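Local coordinates for translation initiation factor eIF2 assembly protein (PDB 4ZGP) that acts as an ATP-dependent folding chaperone that binds the gamma subunit of eIF2 and allows it to assemble with the alpha and beta subunits, at residues 113-118 with 256-261; 117-122 with 152-157; 36-41 with 46-51; 132-137 with 183-188. One frame throughout, in Å; residues are numbered along the deposited sequence.

Interaction 1 (113-118 with 256-261); sequences VPKLNW and LIDINP. With ADP (adenosine-5'-diphosphate), chain C.
K115 NZ is gripped from four directions in the nucleotide cleft of this ATP-grasp fold, between strand 112-115 and strand 253-261 of the facing sheet. Across the cleft it forms a salt bridge with D258 OD1, 3.2 Å away. Within its own segment it donates to W118 O at 3.1 Å, approaching well above the carbonyl plane (61° out of it). Two waters accept from the same nitrogen; the nearer, 2.7 Å from NZ, donates hydrogen bonds to I257 O and ADP O2A, and so links the lysine to the alpha phosphate. The lysine chain bends at its third torsion (chi3 -77°), which swings the ammonium group over the D258 carboxylate. A methionine here would probably leave D258 OD1 and W118 O without the cation they share and the two waters without their donor. On the other strand, I257 and D258 form a classic beta bulge opposite D246. D258 and N260 are inferred to bind magnesium, in keeping with their place beside the beta phosphate. D258 OD2 lies 2.6 Å from ADP O1B, and N260 ND2 makes a weak hydrogen bond of 3.3 Å to that same D258 OD2.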
# COMPACT_ATOMS: atom_id res chain seq x y z
N VAL A 113 4.95 -5.46 9.54
CA VAL A 113 3.67 -4.82 9.26
C VAL A 113 2.90 -5.71 8.28
O VAL A 113 3.40 -6.00 7.20
CB VAL A 113 3.85 -3.40 8.67
CG1 VAL A 113 2.51 -2.85 8.19
CG2 VAL A 113 4.46 -2.45 9.70
N PRO A 114 1.71 -6.19 8.67
CA PRO A 114 0.96 -7.11 7.81
C PRO A 114 0.04 -6.39 6.84
O PRO A 114 -0.40 -5.29 7.16
CB PRO A 114 0.12 -7.89 8.81
CG PRO A 114 -0.18 -6.83 9.89
CD PRO A 114 1.08 -6.00 9.98
N LYS A 115 -0.24 -6.99 5.69
CA LYS A 115 -1.31 -6.48 4.80
C LYS A 115 -1.81 -7.64 3.95
O LYS A 115 -1.17 -8.70 3.93
CB LYS A 115 -0.80 -5.31 3.94
CG LYS A 115 0.30 -5.68 2.95
CD LYS A 115 0.81 -4.48 2.13
CE LYS A 115 -0.18 -4.12 1.02
NZ LYS A 115 0.23 -2.90 0.23
N LEU A 116 -2.95 -7.50 3.28
CA LEU A 116 -3.32 -8.49 2.27
C LEU A 116 -2.90 -7.93 0.92
O LEU A 116 -1.92 -7.19 0.84
CB LEU A 116 -4.81 -8.85 2.33
CG LEU A 116 -5.32 -9.39 3.67
CD1 LEU A 116 -6.73 -9.93 3.53
CD2 LEU A 116 -4.39 -10.46 4.28
N ASN A 117 -3.61 -8.30 -0.15
CA ASN A 117 -3.09 -8.01 -1.47
C ASN A 117 -2.93 -6.53 -1.73
O ASN A 117 -2.01 -6.13 -2.44
CB ASN A 117 -3.98 -8.61 -2.57
CG ASN A 117 -4.25 -10.12 -2.39
OD1 ASN A 117 -4.63 -10.57 -1.30
ND2 ASN A 117 -4.08 -10.89 -3.46
N TRP A 118 -3.82 -5.70 -1.18
CA TRP A 118 -3.74 -4.27 -1.52
C TRP A 118 -3.59 -3.34 -0.32
O TRP A 118 -2.81 -2.39 -0.39
CB TRP A 118 -4.96 -3.80 -2.31
CG TRP A 118 -5.18 -4.57 -3.58
CD1 TRP A 118 -4.63 -4.31 -4.81
CD2 TRP A 118 -6.01 -5.72 -3.73
NE1 TRP A 118 -5.06 -5.26 -5.72
CE2 TRP A 118 -5.92 -6.12 -5.09
CE3 TRP A 118 -6.83 -6.44 -2.86
CZ2 TRP A 118 -6.61 -7.22 -5.58
CZ3 TRP A 118 -7.51 -7.53 -3.35
CH2 TRP A 118 -7.40 -7.91 -4.70
N LEU A 256 10.31 2.51 -2.56
CA LEU A 256 8.92 2.27 -2.97
C LEU A 256 8.13 1.60 -1.86
O LEU A 256 8.55 0.58 -1.35
CB LEU A 256 8.90 1.40 -4.24
CG LEU A 256 7.52 1.00 -4.75
CD1 LEU A 256 6.78 2.22 -5.32
CD2 LEU A 256 7.66 -0.08 -5.83
N ILE A 257 6.99 2.16 -1.47
CA ILE A 257 6.22 1.58 -0.37
C ILE A 257 4.96 0.87 -0.86
O ILE A 257 4.60 -0.19 -0.35
CB ILE A 257 5.84 2.66 0.67
CG1 ILE A 257 7.11 3.29 1.25
CG2 ILE A 257 4.95 2.10 1.77
CD1 ILE A 257 8.01 2.29 1.99
N ASP A 258 4.29 1.42 -1.88
CA ASP A 258 3.07 0.79 -2.35
C ASP A 258 2.76 1.31 -3.74
O ASP A 258 3.27 2.35 -4.14
CB ASP A 258 1.90 1.07 -1.40
CG ASP A 258 0.75 0.05 -1.54
OD1 ASP A 258 0.90 -0.99 -2.21
OD2 ASP A 258 -0.30 0.29 -0.94
N ILE A 259 1.93 0.56 -4.46
CA ILE A 259 1.43 1.00 -5.76
C ILE A 259 -0.08 0.76 -5.73
O ILE A 259 -0.55 -0.30 -5.33
CB ILE A 259 2.10 0.25 -6.96
CG1 ILE A 259 3.62 0.50 -6.99
CG2 ILE A 259 1.48 0.71 -8.30
CD1 ILE A 259 4.36 -0.13 -8.17
N ASN A 260 -0.86 1.77 -6.14
CA ASN A 260 -2.31 1.70 -6.10
C ASN A 260 -2.92 2.16 -7.43
O ASN A 260 -2.26 2.84 -8.18
CB ASN A 260 -2.84 2.56 -4.98
CG ASN A 260 -2.58 1.96 -3.63
OD1 ASN A 260 -3.12 0.91 -3.30
ND2 ASN A 260 -1.75 2.61 -2.83
N PRO A 261 -4.19 1.80 -7.69
CA PRO A 261 -4.77 2.23 -8.98
C PRO A 261 -4.97 3.74 -9.10
O PRO A 261 -5.14 4.44 -8.11
CB PRO A 261 -6.13 1.51 -9.01
CG PRO A 261 -5.93 0.31 -8.14
CD PRO A 261 -5.08 0.83 -7.01
PB ADP C . -1.45 2.12 1.94
O1B ADP C . -0.82 2.35 0.57
O2B ADP C . -2.61 1.14 1.92
O3B ADP C . -1.64 3.42 2.68
PA ADP C . 1.22 1.48 2.87
O1A ADP C . 1.59 2.54 1.87
O2A ADP C . 1.84 0.09 2.88
O3A ADP C . -0.38 1.26 2.82
O5' ADP C . 1.47 2.12 4.32
C5' ADP C . 0.41 2.62 5.14
C4' ADP C . 1.11 3.36 6.27
O4' ADP C . 1.67 2.41 7.18
C3' ADP C . 2.27 4.17 5.73
O3' ADP C . 1.92 5.55 5.60
C2' ADP C . 3.39 3.98 6.73
O2' ADP C . 3.49 5.10 7.62
C1' ADP C . 3.02 2.75 7.53
N9 ADP C . 3.92 1.65 7.11
C8 ADP C . 3.81 0.94 5.96
N7 ADP C . 4.79 0.01 5.87
C5 ADP C . 5.56 0.12 6.97
C6 ADP C . 6.76 -0.58 7.51
N6 ADP C . 7.32 -1.59 6.79
N1 ADP C . 7.25 -0.17 8.71
C2 ADP C . 6.66 0.83 9.40
N3 ADP C . 5.57 1.50 8.97
C4 ADP C . 4.98 1.20 7.79
O HOH W 1 2.57 -1.80 0.87
O HOH W 2 -0.05 -3.76 -2.53

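Interaction 2 (117-122 with 152-157); sequences NWSTPK and AHDLNH. With ADP (adenosine-5'-diphosphate), chain C.
The phosphate-side loop 117-122 is tied to helix 149-157 through one buried carboxylate, that of D154, which meets the backbone of W118 and S119. D154 OD2 accepts two neighbouring amides: S119 N, at 2.8 Å, meets the syn lone pair of that oxygen, whereas W118 N, at 3.1 Å, arrives from above the carboxylate plane, 43° out of it. The second oxygen, D154 OD1, takes the proton of S119 OG over 2.6 Å, on the syn side but tilted from the plane. Both carboxylate oxygens are thus held by the loop, and this fixes the rotation of the group; a water adds a further donor to D154 OD2. With CG of D154 anti to its carbonyl carbon (chi1 -78°), the acid group also reaches the rim of the W118 indole, where CE3 lies 3.5 Å from D154 CG. Ring and carboxylate planes stand almost perpendicular, 88° apart. N117 CB lies over one face of the indole, toward its rim, and W118 NE1 donates to V29 O.

In the ATP-grasp fold of this protein the same loop serves the nucleotide. One residue beyond S119, T120 turns away from the helix and puts OG1 2.8 Å from ADP O2A. P121 then centres an inverse gamma turn, closed by a 2.7 Å bond from K122 N to T120 O. K122 donates from NZ to ADP O3B at 3.0 Å, and the same side chain makes a cation-pi contact with F150 of helix 149-157.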
# COMPACT_ATOMS: atom_id res chain seq x y z
N ASN A 117 -3.61 -8.30 -0.15
CA ASN A 117 -3.09 -8.01 -1.47
C ASN A 117 -2.93 -6.53 -1.73
O ASN A 117 -2.01 -6.13 -2.44
CB ASN A 117 -3.98 -8.61 -2.57
CG ASN A 117 -4.25 -10.12 -2.39
OD1 ASN A 117 -4.63 -10.57 -1.30
ND2 ASN A 117 -4.08 -10.89 -3.46
N TRP A 118 -3.82 -5.70 -1.18
CA TRP A 118 -3.74 -4.27 -1.52
C TRP A 118 -3.59 -3.34 -0.32
O TRP A 118 -2.81 -2.39 -0.39
CB TRP A 118 -4.96 -3.80 -2.31
CG TRP A 118 -5.18 -4.57 -3.58
CD1 TRP A 118 -4.63 -4.31 -4.81
CD2 TRP A 118 -6.01 -5.72 -3.73
NE1 TRP A 118 -5.06 -5.26 -5.72
CE2 TRP A 118 -5.92 -6.12 -5.09
CE3 TRP A 118 -6.83 -6.44 -2.86
CZ2 TRP A 118 -6.61 -7.22 -5.58
CZ3 TRP A 118 -7.51 -7.53 -3.35
CH2 TRP A 118 -7.40 -7.91 -4.70
N SER A 119 -4.34 -3.59 0.75
CA SER A 119 -4.51 -2.58 1.80
C SER A 119 -3.81 -2.90 3.12
O SER A 119 -3.97 -3.98 3.68
CB SER A 119 -6.00 -2.35 2.06
OG SER A 119 -6.70 -2.12 0.85
N THR A 120 -3.03 -1.94 3.60
CA THR A 120 -2.40 -1.99 4.92
C THR A 120 -3.43 -1.53 5.95
O THR A 120 -4.12 -0.54 5.71
CB THR A 120 -1.12 -1.11 4.94
OG1 THR A 120 -0.24 -1.54 3.89
CG2 THR A 120 -0.39 -1.17 6.27
N PRO A 121 -3.55 -2.25 7.09
CA PRO A 121 -4.57 -1.95 8.10
C PRO A 121 -4.21 -0.73 8.94
O PRO A 121 -4.16 -0.77 10.18
CB PRO A 121 -4.60 -3.24 8.95
CG PRO A 121 -3.22 -3.79 8.84
CD PRO A 121 -2.80 -3.48 7.41
N LYS A 122 -3.95 0.37 8.26
CA LYS A 122 -3.54 1.61 8.91
C LYS A 122 -4.69 2.18 9.74
O LYS A 122 -4.49 2.99 10.64
CB LYS A 122 -3.07 2.63 7.87
CG LYS A 122 -4.09 2.88 6.77
CD LYS A 122 -3.72 4.06 5.89
CE LYS A 122 -4.67 4.19 4.69
NZ LYS A 122 -4.43 3.16 3.64
N ALA A 152 -10.94 -5.66 5.24
CA ALA A 152 -12.27 -6.19 4.94
C ALA A 152 -12.70 -5.82 3.53
O ALA A 152 -13.38 -6.60 2.86
CB ALA A 152 -13.30 -5.68 5.97
N HIS A 153 -12.31 -4.64 3.08
CA HIS A 153 -12.62 -4.23 1.72
C HIS A 153 -11.88 -5.08 0.69
O HIS A 153 -12.44 -5.44 -0.35
CB HIS A 153 -12.32 -2.75 1.49
CG HIS A 153 -12.83 -2.26 0.17
ND1 HIS A 153 -14.16 -1.92 -0.02
CD2 HIS A 153 -12.22 -2.09 -1.02
CE1 HIS A 153 -14.32 -1.53 -1.28
NE2 HIS A 153 -13.17 -1.63 -1.90
N ASP A 154 -10.62 -5.41 0.99
CA ASP A 154 -9.85 -6.32 0.14
C ASP A 154 -10.55 -7.67 0.03
O ASP A 154 -10.61 -8.27 -1.05
CB ASP A 154 -8.45 -6.56 0.71
CG ASP A 154 -7.47 -5.41 0.45
OD1 ASP A 154 -7.89 -4.30 0.07
OD2 ASP A 154 -6.26 -5.64 0.68
N LEU A 155 -11.03 -8.16 1.17
CA LEU A 155 -11.61 -9.50 1.27
C LEU A 155 -12.98 -9.64 0.59
O LEU A 155 -13.32 -10.71 0.09
CB LEU A 155 -11.72 -9.90 2.75
CG LEU A 155 -10.41 -10.39 3.37
CD1 LEU A 155 -10.62 -10.84 4.80
CD2 LEU A 155 -9.80 -11.52 2.54
N ASN A 156 -13.75 -8.56 0.57
CA ASN A 156 -15.14 -8.66 0.13
C ASN A 156 -15.53 -7.81 -1.09
O ASN A 156 -16.55 -8.07 -1.73
CB ASN A 156 -16.07 -8.28 1.29
CG ASN A 156 -15.83 -9.14 2.53
OD1 ASN A 156 -15.76 -10.36 2.44
ND2 ASN A 156 -15.69 -8.49 3.68
N HIS A 157 -14.75 -6.78 -1.41
CA HIS A 157 -15.18 -5.81 -2.41
C HIS A 157 -14.09 -5.36 -3.38
O HIS A 157 -14.25 -4.33 -4.03
CB HIS A 157 -15.75 -4.57 -1.73
CG HIS A 157 -16.93 -4.84 -0.86
ND1 HIS A 157 -18.13 -5.32 -1.36
CD2 HIS A 157 -17.11 -4.70 0.48
CE1 HIS A 157 -18.99 -5.46 -0.36
NE2 HIS A 157 -18.40 -5.09 0.76
PB ADP C . -1.45 2.12 1.94
O1B ADP C . -0.82 2.35 0.57
O2B ADP C . -2.61 1.14 1.92
O3B ADP C . -1.64 3.42 2.68
PA ADP C . 1.22 1.48 2.87
O1A ADP C . 1.59 2.54 1.87
O2A ADP C . 1.84 0.09 2.88
O3A ADP C . -0.38 1.26 2.82
O5' ADP C . 1.47 2.12 4.32
C5' ADP C . 0.41 2.62 5.14
C4' ADP C . 1.11 3.36 6.27
O4' ADP C . 1.67 2.41 7.18
C3' ADP C . 2.27 4.17 5.73
O3' ADP C . 1.92 5.55 5.60
C2' ADP C . 3.39 3.98 6.73
O2' ADP C . 3.49 5.10 7.62
C1' ADP C . 3.02 2.75 7.53
N9 ADP C . 3.92 1.65 7.11
C8 ADP C . 3.81 0.94 5.96
N7 ADP C . 4.79 0.01 5.87
C5 ADP C . 5.56 0.12 6.97
C6 ADP C . 6.76 -0.58 7.51
N6 ADP C . 7.32 -1.59 6.79
N1 ADP C . 7.25 -0.17 8.71
C2 ADP C . 6.66 0.83 9.40
N3 ADP C . 5.57 1.50 8.97
C4 ADP C . 4.98 1.20 7.79
O HOH W 3 -5.45 -5.96 3.38

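Interaction 3 (36-41 with 46-51); sequences SWYSLF and PKAKVI
Y38 and A48 account for most of the buried surface between helix 34-40 and strand 48-51, with V50 a smaller third. The Y38 side chain leaves the helix with CG anti to the backbone N (chi1 179°), and this carries the phenol across to the strand. There the hydroxyl oxygen accepts a hydrogen bond from A48 N at 3.1 Å, with an N-H...O angle of 143°. The choice of amide follows from the sheet: K47, K49 and I51 make the backbone bonds to the neighbouring strand 180-184, so the amide of A48 points out from the sheet's border, where a side chain can serve it.

Packing supports the bond. A48 CB, directed toward the helix, lies 3.9 Å from Y38 CE1, and the small methyl lets the ring come close to the strand backbone. P46 O meets the edge of the ring near its plane, 3.7 Å from Y38 CE1. The ring of F34, one turn earlier in the same helix, meets that of Y38 with the planes about 15° apart. V50 also faces the helix, but its side chain stays farther from Y38 and touches F34, as A48 does.

What results is helix-on-sheet packing at an outermost strand: a tyrosine from helix 34-40 packs against the border strand of the three-stranded antiparallel sheet 48-51, 180-184, 112-115, one wall of the ATP-grasp nucleotide site.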
# COMPACT_ATOMS: atom_id res chain seq x y z
N SER A 36 2.25 -8.92 -7.16
CA SER A 36 2.51 -8.59 -8.56
C SER A 36 3.63 -7.56 -8.69
O SER A 36 4.40 -7.61 -9.63
CB SER A 36 1.24 -8.08 -9.25
OG SER A 36 0.24 -9.10 -9.28
N TRP A 37 3.73 -6.60 -7.78
CA TRP A 37 4.76 -5.60 -8.01
C TRP A 37 5.99 -5.79 -7.15
O TRP A 37 7.07 -5.29 -7.48
CB TRP A 37 4.17 -4.18 -7.85
CG TRP A 37 3.59 -3.83 -6.51
CD1 TRP A 37 2.27 -3.85 -6.16
CD2 TRP A 37 4.30 -3.38 -5.36
NE1 TRP A 37 2.12 -3.45 -4.86
CE2 TRP A 37 3.35 -3.16 -4.34
CE3 TRP A 37 5.66 -3.17 -5.08
CZ2 TRP A 37 3.70 -2.73 -3.06
CZ3 TRP A 37 6.00 -2.73 -3.80
CH2 TRP A 37 5.03 -2.53 -2.81
N TYR A 38 5.85 -6.53 -6.05
CA TYR A 38 7.00 -6.75 -5.17
C TYR A 38 8.09 -7.48 -5.94
O TYR A 38 9.26 -7.15 -5.83
CB TYR A 38 6.61 -7.55 -3.92
CG TYR A 38 7.80 -7.79 -3.00
CD1 TYR A 38 8.33 -6.76 -2.24
CD2 TYR A 38 8.41 -9.04 -2.93
CE1 TYR A 38 9.42 -6.97 -1.41
CE2 TYR A 38 9.51 -9.25 -2.11
CZ TYR A 38 10.01 -8.21 -1.36
OH TYR A 38 11.10 -8.39 -0.52
N SER A 39 7.64 -8.45 -6.74
CA SER A 39 8.46 -9.20 -7.69
C SER A 39 9.23 -8.29 -8.64
O SER A 39 10.44 -8.41 -8.78
CB SER A 39 7.55 -10.13 -8.49
OG SER A 39 6.33 -9.45 -8.77
N LEU A 40 8.51 -7.37 -9.28
CA LEU A 40 9.14 -6.37 -10.14
C LEU A 40 10.19 -5.50 -9.47
O LEU A 40 11.21 -5.20 -10.08
CB LEU A 40 8.07 -5.42 -10.70
CG LEU A 40 7.01 -6.02 -11.61
CD1 LEU A 40 6.04 -4.92 -12.09
CD2 LEU A 40 7.70 -6.72 -12.80
N PHE A 41 9.90 -5.07 -8.25
CA PHE A 41 10.61 -3.96 -7.64
C PHE A 41 11.28 -4.33 -6.32
O PHE A 41 11.47 -3.47 -5.46
CB PHE A 41 9.61 -2.79 -7.45
CG PHE A 41 8.97 -2.36 -8.74
CD1 PHE A 41 9.76 -2.17 -9.85
CD2 PHE A 41 7.61 -2.21 -8.85
CE1 PHE A 41 9.21 -1.80 -11.08
CE2 PHE A 41 7.04 -1.83 -10.07
CZ PHE A 41 7.85 -1.63 -11.18
N PRO A 46 11.16 -2.06 0.70
CA PRO A 46 11.65 -2.73 1.91
C PRO A 46 11.31 -4.21 1.93
O PRO A 46 10.31 -4.66 1.37
CB PRO A 46 10.93 -1.98 3.03
CG PRO A 46 10.65 -0.60 2.45
CD PRO A 46 10.28 -0.92 1.02
N LYS A 47 12.19 -4.99 2.57
CA LYS A 47 12.05 -6.44 2.55
C LYS A 47 10.68 -6.92 3.05
O LYS A 47 10.10 -6.35 3.98
CB LYS A 47 13.16 -7.08 3.40
CG LYS A 47 13.21 -8.59 3.31
CD LYS A 47 14.40 -9.16 4.10
CE LYS A 47 14.55 -10.66 3.89
NZ LYS A 47 15.34 -11.29 4.99
N ALA A 48 10.19 -7.98 2.43
CA ALA A 48 8.89 -8.53 2.79
C ALA A 48 8.82 -10.01 2.46
O ALA A 48 9.58 -10.50 1.62
CB ALA A 48 7.75 -7.76 2.06
N LYS A 49 7.93 -10.72 3.14
CA LYS A 49 7.63 -12.11 2.80
C LYS A 49 6.18 -12.21 2.40
O LYS A 49 5.32 -11.54 2.98
CB LYS A 49 7.90 -13.06 3.97
CG LYS A 49 9.34 -13.08 4.44
CD LYS A 49 10.22 -13.93 3.52
CE LYS A 49 11.65 -14.02 4.04
NZ LYS A 49 12.50 -14.90 3.19
N VAL A 50 5.90 -13.05 1.42
CA VAL A 50 4.52 -13.24 1.01
C VAL A 50 4.07 -14.68 1.22
O VAL A 50 4.70 -15.61 0.73
CB VAL A 50 4.31 -12.85 -0.48
CG1 VAL A 50 2.86 -12.98 -0.85
CG2 VAL A 50 4.77 -11.43 -0.70
N ILE A 51 2.97 -14.85 1.95
CA ILE A 51 2.35 -16.16 2.07
C ILE A 51 1.17 -16.28 1.12
O ILE A 51 0.13 -15.65 1.32
CB ILE A 51 1.90 -16.43 3.51
CG1 ILE A 51 3.11 -16.40 4.43
CG2 ILE A 51 1.18 -17.78 3.59
CD1 ILE A 51 2.75 -16.39 5.91

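Interaction 4 (132-137 with 183-188); sequences SLKCTT and KEWFPM. With ADP (adenosine-5'-diphosphate), chain C.
Cation-pi and CH-pi contacts join K134 to W185 and carry most of the contact. The lysine runs fully extended across one face of the indole, its CG anti to the backbone N (chi1 -175°). K134 CB stands 3.7 Å from the centroid of the five-membered ring of W185, 20° off the normal, while K134 NZ lies 4.1 Å from the centroid of the six-membered ring, 25° off the normal. P187 N lies above the opposite face, toward its rim, so the indole sits between the lysine chain and its own following backbone. An alanine at W185 would probably deprive the K134 ammonium of its aromatic partner and open a gap beside ADP C2, which W185 CD1 approaches to 3.7 Å.

Hydrogen bonds position the partners. K134 N donates almost straight to S132 OG at 3.0 Å, an ST turn that shapes the loop beneath the lysine. On the other side the chain reads the adenine: ADP N6 donates to E184 O at 2.9 Å, and F186 N donates to ADP N1 at 3.2 Å. K183 NZ bridges base and phosphate, reaching ADP N7 at 2.8 Å as well as O2A.

Van der Waals contact completes the pocket, with L133 CD1 by the ribose O4', the F186 ring turning a face to N1 of the base, and M188 SD close to O2'. Backbone pairing with the adenine edge, at the end of strand 180-184 and just beyond it, is characteristic of the ATP-grasp adenine pocket.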
# COMPACT_ATOMS: atom_id res chain seq x y z
N SER A 132 0.49 0.99 17.33
CA SER A 132 1.44 0.88 16.23
C SER A 132 1.04 -0.24 15.27
O SER A 132 0.32 -1.15 15.66
CB SER A 132 2.85 0.64 16.79
OG SER A 132 3.79 0.39 15.76
N LEU A 133 1.52 -0.17 14.03
CA LEU A 133 1.31 -1.24 13.08
C LEU A 133 2.30 -2.38 13.32
O LEU A 133 2.15 -3.46 12.76
CB LEU A 133 1.47 -0.73 11.64
CG LEU A 133 0.30 0.06 11.04
CD1 LEU A 133 0.69 0.55 9.66
CD2 LEU A 133 -0.89 -0.84 10.95
N LYS A 134 3.30 -2.11 14.14
CA LYS A 134 4.33 -3.10 14.45
C LYS A 134 3.75 -4.35 15.10
O LYS A 134 3.06 -4.27 16.10
CB LYS A 134 5.38 -2.47 15.36
CG LYS A 134 6.58 -3.35 15.68
CD LYS A 134 7.50 -2.61 16.65
CE LYS A 134 8.84 -3.30 16.83
NZ LYS A 134 9.69 -2.54 17.82
N CYS A 135 4.03 -5.51 14.51
CA CYS A 135 3.54 -6.78 15.04
C CYS A 135 4.73 -7.69 15.25
O CYS A 135 5.59 -7.78 14.37
CB CYS A 135 2.53 -7.45 14.10
SG CYS A 135 1.04 -6.50 13.80
N THR A 136 4.78 -8.36 16.40
CA THR A 136 5.91 -9.25 16.69
C THR A 136 5.49 -10.70 16.84
O THR A 136 6.33 -11.59 16.94
CB THR A 136 6.63 -8.82 17.99
OG1 THR A 136 5.67 -8.77 19.07
CG2 THR A 136 7.25 -7.45 17.81
N THR A 137 4.19 -10.96 16.85
CA THR A 137 3.69 -12.33 16.95
C THR A 137 2.55 -12.53 15.97
O THR A 137 2.00 -11.55 15.44
CB THR A 137 3.17 -12.67 18.37
OG1 THR A 137 1.95 -11.95 18.61
CG2 THR A 137 4.18 -12.27 19.43
N LYS A 183 5.52 -7.35 5.82
CA LYS A 183 6.63 -6.45 5.54
C LYS A 183 7.51 -6.28 6.75
O LYS A 183 6.99 -6.12 7.84
CB LYS A 183 6.09 -5.09 5.11
CG LYS A 183 5.17 -5.25 3.90
CD LYS A 183 4.66 -3.95 3.41
CE LYS A 183 3.80 -3.29 4.46
NZ LYS A 183 3.72 -1.85 4.10
N GLU A 184 8.82 -6.28 6.55
CA GLU A 184 9.70 -5.99 7.68
C GLU A 184 9.38 -4.61 8.24
O GLU A 184 9.31 -3.64 7.49
CB GLU A 184 11.17 -6.05 7.28
CG GLU A 184 12.09 -5.64 8.42
CD GLU A 184 13.51 -6.10 8.23
OE1 GLU A 184 13.77 -6.87 7.27
OE2 GLU A 184 14.36 -5.69 9.04
N TRP A 185 9.16 -4.53 9.54
CA TRP A 185 8.89 -3.26 10.18
C TRP A 185 10.15 -2.43 10.30
O TRP A 185 11.23 -2.95 10.58
CB TRP A 185 8.27 -3.46 11.57
CG TRP A 185 8.07 -2.18 12.34
CD1 TRP A 185 6.96 -1.37 12.32
CD2 TRP A 185 9.00 -1.57 13.23
NE1 TRP A 185 7.15 -0.29 13.14
CE2 TRP A 185 8.39 -0.38 13.72
CE3 TRP A 185 10.29 -1.89 13.67
CZ2 TRP A 185 9.03 0.46 14.62
CZ3 TRP A 185 10.92 -1.05 14.56
CH2 TRP A 185 10.29 0.11 15.03
N PHE A 186 10.03 -1.14 10.06
CA PHE A 186 11.11 -0.23 10.38
C PHE A 186 10.50 1.09 10.82
O PHE A 186 9.42 1.47 10.38
CB PHE A 186 12.04 -0.05 9.18
CG PHE A 186 11.34 0.38 7.94
CD1 PHE A 186 10.70 -0.56 7.13
CD2 PHE A 186 11.29 1.72 7.59
CE1 PHE A 186 10.03 -0.16 5.97
CE2 PHE A 186 10.63 2.12 6.43
CZ PHE A 186 10.00 1.17 5.63
N PRO A 187 11.16 1.77 11.75
CA PRO A 187 10.60 3.07 12.12
C PRO A 187 10.74 4.02 10.92
O PRO A 187 11.82 4.12 10.36
CB PRO A 187 11.48 3.50 13.30
CG PRO A 187 12.80 2.82 13.04
CD PRO A 187 12.46 1.50 12.39
N MET A 188 9.66 4.67 10.51
CA MET A 188 9.79 5.60 9.39
C MET A 188 9.25 6.97 9.75
O MET A 188 8.26 7.09 10.46
CB MET A 188 9.11 5.05 8.12
CG MET A 188 7.65 4.68 8.25
SD MET A 188 6.81 4.76 6.64
CE MET A 188 7.85 3.77 5.58
PB ADP C . -1.45 2.12 1.94
O1B ADP C . -0.82 2.35 0.57
O2B ADP C . -2.61 1.14 1.92
O3B ADP C . -1.64 3.42 2.68
PA ADP C . 1.22 1.48 2.87
O1A ADP C . 1.59 2.54 1.87
O2A ADP C . 1.84 0.09 2.88
O3A ADP C . -0.38 1.26 2.82
O5' ADP C . 1.47 2.12 4.32
C5' ADP C . 0.41 2.62 5.14
C4' ADP C . 1.11 3.36 6.27
O4' ADP C . 1.67 2.41 7.18
C3' ADP C . 2.27 4.17 5.73
O3' ADP C . 1.92 5.55 5.60
C2' ADP C . 3.39 3.98 6.73
O2' ADP C . 3.49 5.10 7.62
C1' ADP C . 3.02 2.75 7.53
N9 ADP C . 3.92 1.65 7.11
C8 ADP C . 3.81 0.94 5.96
N7 ADP C . 4.79 0.01 5.87
C5 ADP C . 5.56 0.12 6.97
C6 ADP C . 6.76 -0.58 7.51
N6 ADP C . 7.32 -1.59 6.79
N1 ADP C . 7.25 -0.17 8.71
C2 ADP C . 6.66 0.83 9.40
N3 ADP C . 5.57 1.50 8.97
C4 ADP C . 4.98 1.20 7.79

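Along the chain interaction 3 closes first; interactions 1 and 2 then begin in overlapping segments that share N117 and W118. Interaction 4 is nested inside the loop closed by interaction 1, and its segments alternate with those of interaction 2. Interaction 1 is central, its centre about 9 Å from those of interactions 2 and 3 and about 14 Å from that of interaction 4. The antiparallel sheet 48-51, 180-184, 112-115 links interactions 1, 3 and 4, through bonds such as V113 N to K183 O. Interactions 1, 2 and 4 all touch ADP. The centres of interactions 2, on the phosphate side, and 4, on the adenine side, are about 18 Å apart, yet both are built on one framework.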